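Local coordinates for hypothetical protein PH0832 (Pyrococcus horikoshii, PDB 2P9X) that is of unknown function but binds zinc and belongs to the Nitrosopumilus output domain 5 family, at residues Glu40-Ala52 / Leu86-Glu99. Sequence-based numbering, arbitrary orientation.
Sequences ELAYDDPQKFKEA and LEELVSEIRKIYGE
Leu86 is the main bump of this contact: its side chain fits, knob into hole, among Ala42, Pro46, Phe49 and Lys50. The branch carbon CG rests 3.8 Å from Pro46 CB, and the methyl CD2 lies 3.6 Å from Phe49 CD2, the Leu86 and Phe49 side chains crossing at about a right angle. Ala42 CB, 3.7 Å above the centre of the Phe49 ring, covers one face and helps shape the hollow. One turn on, Val90 wedges between the short helix 41-44 and the start of helix 46-57; its CG2 touches Pro46 CG at 3.8 Å, and CG1 lies 4.3 Å from Tyr43 CD2. The segment axes of 46-52 and 86-97 run roughly antiparallel.

Tyr43 reaches along helix 86-97 because its CG stands anti to the backbone N (chi1 177°). Its OH donates to Glu99 OE1 at 2.7 Å, on the anti side and 33° out of the carboxylate plane, and accepts a weak, bent bond from Arg94 NH1 (3.0 Å, 127°). Arg94 NH2 also forms a salt bridge with the terminal carboxylate, through Glu99 OXT. Glu99 OE2 accepts from Gly4 N, tying this corner to the N-terminal helix near Ser2, a zinc-site residue with no zinc bound in this chain.

At the other end, Lys50 NZ is held chiefly by Glu66 of helix 59-76, with a long salt bridge, 3.6 Å, to Glu87 OE1. The chemistry is thus divided: a largely apolar socket, partly lined by Lys50, seats the start of helix 86-97, while the directional polar bonds gather where the C-terminus meets Tyr43, probably restraining the chain end.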
# COMPACT_ATOMS: atom_id res chain seq x y z
N GLU A 40 19.71 -0.89 -8.72
CA GLU A 40 20.70 -1.93 -8.97
C GLU A 40 20.76 -2.91 -7.79
O GLU A 40 21.37 -3.98 -7.89
CB GLU A 40 22.07 -1.31 -9.21
CG GLU A 40 22.52 -0.33 -8.13
CD GLU A 40 21.99 1.09 -8.33
OE1 GLU A 40 21.09 1.30 -9.16
OE2 GLU A 40 22.50 2.01 -7.65
N LEU A 41 20.13 -2.54 -6.68
CA LEU A 41 20.10 -3.40 -5.50
C LEU A 41 19.39 -4.71 -5.82
O LEU A 41 19.64 -5.74 -5.19
CB LEU A 41 19.36 -2.71 -4.35
CG LEU A 41 19.23 -3.50 -3.05
CD1 LEU A 41 20.61 -3.71 -2.44
CD2 LEU A 41 18.34 -2.74 -2.07
N ALA A 42 18.49 -4.67 -6.80
CA ALA A 42 17.74 -5.87 -7.20
C ALA A 42 18.71 -6.97 -7.62
O ALA A 42 18.48 -8.14 -7.34
CB ALA A 42 16.78 -5.54 -8.33
N TYR A 43 19.79 -6.58 -8.28
CA TYR A 43 20.80 -7.54 -8.71
C TYR A 43 21.81 -7.83 -7.61
O TYR A 43 22.15 -8.99 -7.36
CB TYR A 43 21.54 -7.01 -9.95
CG TYR A 43 22.66 -7.92 -10.42
CD1 TYR A 43 23.92 -7.88 -9.82
CD2 TYR A 43 22.45 -8.84 -11.45
CE1 TYR A 43 24.95 -8.72 -10.25
CE2 TYR A 43 23.47 -9.68 -11.88
CZ TYR A 43 24.72 -9.62 -11.28
OH TYR A 43 25.73 -10.45 -11.70
N ASP A 44 22.28 -6.78 -6.94
CA ASP A 44 23.27 -6.94 -5.88
C ASP A 44 22.80 -7.73 -4.66
O ASP A 44 23.58 -8.49 -4.07
CB ASP A 44 23.79 -5.58 -5.41
CG ASP A 44 24.42 -4.78 -6.53
OD1 ASP A 44 24.91 -5.40 -7.50
OD2 ASP A 44 24.44 -3.54 -6.43
N ASP A 45 21.54 -7.54 -4.28
CA ASP A 45 20.98 -8.24 -3.13
C ASP A 45 19.48 -8.32 -3.33
O ASP A 45 18.72 -7.57 -2.72
CB ASP A 45 21.30 -7.47 -1.85
CG ASP A 45 21.11 -8.31 -0.60
OD1 ASP A 45 20.26 -9.23 -0.62
OD2 ASP A 45 21.81 -8.05 0.41
N PRO A 46 19.02 -9.25 -4.19
CA PRO A 46 17.59 -9.42 -4.46
C PRO A 46 16.70 -9.57 -3.23
O PRO A 46 15.60 -9.01 -3.19
CB PRO A 46 17.54 -10.64 -5.39
CG PRO A 46 18.86 -11.34 -5.25
CD PRO A 46 19.82 -10.23 -4.95
N GLN A 47 17.16 -10.31 -2.23
CA GLN A 47 16.36 -10.48 -1.02
C GLN A 47 16.14 -9.14 -0.32
O GLN A 47 15.03 -8.84 0.13
CB GLN A 47 17.03 -11.47 -0.06
CG GLN A 47 16.32 -11.58 1.28
CD GLN A 47 16.89 -12.67 2.18
OE1 GLN A 47 16.58 -12.74 3.36
NE2 GLN A 47 17.73 -13.54 1.61
N LYS A 48 17.19 -8.32 -0.23
CA LYS A 48 17.08 -7.02 0.42
C LYS A 48 16.18 -6.09 -0.40
O LYS A 48 15.41 -5.31 0.15
CB LYS A 48 18.47 -6.40 0.58
CG LYS A 48 18.48 -5.11 1.39
CD LYS A 48 19.89 -4.67 1.75
CE LYS A 48 20.58 -5.70 2.64
NZ LYS A 48 19.82 -5.96 3.90
N PHE A 49 16.28 -6.19 -1.72
CA PHE A 49 15.46 -5.36 -2.60
C PHE A 49 13.99 -5.73 -2.39
O PHE A 49 13.13 -4.86 -2.25
CB PHE A 49 15.87 -5.58 -4.07
CG PHE A 49 14.99 -4.88 -5.07
CD1 PHE A 49 15.25 -3.56 -5.43
CD2 PHE A 49 13.91 -5.52 -5.64
CE1 PHE A 49 14.44 -2.89 -6.35
CE2 PHE A 49 13.08 -4.87 -6.57
CZ PHE A 49 13.35 -3.55 -6.92
N LYS A 50 13.70 -7.03 -2.35
CA LYS A 50 12.33 -7.48 -2.14
C LYS A 50 11.81 -6.99 -0.80
O LYS A 50 10.68 -6.51 -0.69
CB LYS A 50 12.26 -9.01 -2.21
CG LYS A 50 12.20 -9.54 -3.63
CD LYS A 50 12.23 -11.06 -3.68
CE LYS A 50 11.41 -11.69 -2.57
NZ LYS A 50 10.76 -12.96 -3.00
N GLU A 51 12.65 -7.10 0.23
CA GLU A 51 12.28 -6.66 1.57
C GLU A 51 11.96 -5.16 1.55
O GLU A 51 10.99 -4.72 2.15
CB GLU A 51 13.44 -6.92 2.55
CG GLU A 51 13.20 -6.37 3.95
CD GLU A 51 14.42 -6.49 4.85
OE1 GLU A 51 15.47 -7.00 4.39
OE2 GLU A 51 14.34 -6.06 6.02
N ALA A 52 12.79 -4.39 0.85
CA ALA A 52 12.60 -2.94 0.76
C ALA A 52 11.29 -2.56 0.08
O ALA A 52 10.60 -1.65 0.53
CB ALA A 52 13.77 -2.29 0.03
N LEU A 86 12.77 -13.41 -7.43
CA LEU A 86 13.83 -12.53 -7.89
C LEU A 86 15.20 -13.14 -7.60
O LEU A 86 16.14 -12.98 -8.39
CB LEU A 86 13.70 -11.16 -7.22
CG LEU A 86 14.63 -10.05 -7.72
CD1 LEU A 86 14.34 -9.74 -9.19
CD2 LEU A 86 14.42 -8.81 -6.88
N GLU A 87 15.33 -13.84 -6.47
CA GLU A 87 16.60 -14.47 -6.11
C GLU A 87 16.99 -15.51 -7.15
O GLU A 87 18.14 -15.57 -7.58
CB GLU A 87 16.52 -15.14 -4.73
CG GLU A 87 16.44 -14.16 -3.58
CD GLU A 87 15.01 -13.90 -3.14
OE1 GLU A 87 14.10 -13.94 -3.99
OE2 GLU A 87 14.81 -13.64 -1.94
N GLU A 88 16.02 -16.33 -7.54
CA GLU A 88 16.28 -17.35 -8.55
C GLU A 88 16.57 -16.69 -9.89
O GLU A 88 17.38 -17.19 -10.68
CB GLU A 88 15.07 -18.27 -8.71
CG GLU A 88 14.83 -19.18 -7.52
CD GLU A 88 13.59 -20.04 -7.69
OE1 GLU A 88 12.91 -19.94 -8.73
OE2 GLU A 88 13.29 -20.83 -6.76
N LEU A 89 15.92 -15.55 -10.15
CA LEU A 89 16.11 -14.83 -11.41
C LEU A 89 17.54 -14.32 -11.52
O LEU A 89 18.16 -14.41 -12.59
CB LEU A 89 15.13 -13.66 -11.51
CG LEU A 89 15.14 -12.88 -12.82
CD1 LEU A 89 14.60 -13.76 -13.95
CD2 LEU A 89 14.29 -11.62 -12.68
N VAL A 90 18.07 -13.76 -10.43
CA VAL A 90 19.43 -13.24 -10.43
C VAL A 90 20.40 -14.40 -10.57
O VAL A 90 21.41 -14.29 -11.28
CB VAL A 90 19.71 -12.47 -9.12
CG1 VAL A 90 21.19 -12.12 -9.02
CG2 VAL A 90 18.87 -11.19 -9.09
N SER A 91 20.10 -15.51 -9.90
CA SER A 91 20.96 -16.68 -9.98
C SER A 91 21.02 -17.20 -11.41
O SER A 91 22.09 -17.55 -11.90
CB SER A 91 20.44 -17.78 -9.05
OG SER A 91 20.61 -17.41 -7.69
N GLU A 92 19.87 -17.24 -12.07
CA GLU A 92 19.81 -17.70 -13.45
C GLU A 92 20.54 -16.77 -14.39
O GLU A 92 21.24 -17.21 -15.30
CB GLU A 92 18.35 -17.87 -13.88
CG GLU A 92 17.47 -18.46 -12.78
CD GLU A 92 16.58 -19.58 -13.27
OE1 GLU A 92 16.83 -20.10 -14.38
OE2 GLU A 92 15.64 -19.96 -12.54
N ILE A 93 20.40 -15.46 -14.18
CA ILE A 93 21.08 -14.49 -15.02
C ILE A 93 22.60 -14.64 -14.87
O ILE A 93 23.34 -14.56 -15.85
CB ILE A 93 20.69 -13.04 -14.64
CG1 ILE A 93 19.23 -12.78 -15.03
CG2 ILE A 93 21.61 -12.05 -15.36
CD1 ILE A 93 18.73 -11.42 -14.58
N ARG A 94 23.06 -14.84 -13.64
CA ARG A 94 24.48 -15.01 -13.40
C ARG A 94 25.00 -16.28 -14.08
O ARG A 94 26.13 -16.33 -14.54
CB ARG A 94 24.76 -15.05 -11.89
CG ARG A 94 24.56 -13.70 -11.21
CD ARG A 94 24.69 -13.81 -9.70
NE ARG A 94 26.02 -14.24 -9.27
CZ ARG A 94 27.09 -13.45 -9.24
NH1 ARG A 94 26.99 -12.18 -9.60
NH2 ARG A 94 28.25 -13.94 -8.83
N LYS A 95 24.15 -17.31 -14.15
CA LYS A 95 24.55 -18.56 -14.79
C LYS A 95 24.62 -18.37 -16.30
O LYS A 95 25.51 -18.91 -16.97
CB LYS A 95 23.57 -19.68 -14.45
CG LYS A 95 23.56 -20.07 -12.99
CD LYS A 95 22.67 -21.28 -12.73
CE LYS A 95 22.66 -21.65 -11.25
NZ LYS A 95 21.77 -22.81 -10.98
N ILE A 96 23.68 -17.60 -16.85
CA ILE A 96 23.65 -17.35 -18.28
C ILE A 96 24.88 -16.58 -18.76
O ILE A 96 25.45 -16.90 -19.80
CB ILE A 96 22.38 -16.54 -18.67
CG1 ILE A 96 21.14 -17.41 -18.49
CG2 ILE A 96 22.49 -16.05 -20.11
CD1 ILE A 96 19.83 -16.70 -18.80
N TYR A 97 25.30 -15.58 -17.99
CA TYR A 97 26.45 -14.77 -18.35
C TYR A 97 27.76 -15.18 -17.70
O TYR A 97 28.81 -14.57 -17.94
CB TYR A 97 26.16 -13.30 -18.03
CG TYR A 97 25.02 -12.74 -18.85
CD1 TYR A 97 25.19 -12.46 -20.20
CD2 TYR A 97 23.76 -12.57 -18.29
CE1 TYR A 97 24.12 -12.02 -20.98
CE2 TYR A 97 22.68 -12.12 -19.06
CZ TYR A 97 22.87 -11.85 -20.40
OH TYR A 97 21.81 -11.45 -21.18
N GLY A 98 27.71 -16.22 -16.87
CA GLY A 98 28.91 -16.68 -16.19
C GLY A 98 29.47 -15.60 -15.29
O GLY A 98 30.68 -15.34 -15.30
N GLU A 99 28.60 -14.98 -14.51
CA GLU A 99 29.00 -13.92 -13.59
C GLU A 99 28.97 -14.41 -12.15
O GLU A 99 28.53 -15.56 -11.94
CB GLU A 99 28.06 -12.73 -13.73
CG GLU A 99 27.78 -12.33 -15.15
CD GLU A 99 26.78 -11.20 -15.25
OE1 GLU A 99 25.95 -11.06 -14.32
OE2 GLU A 99 26.82 -10.46 -16.25
OXT GLU A 99 29.37 -13.63 -11.26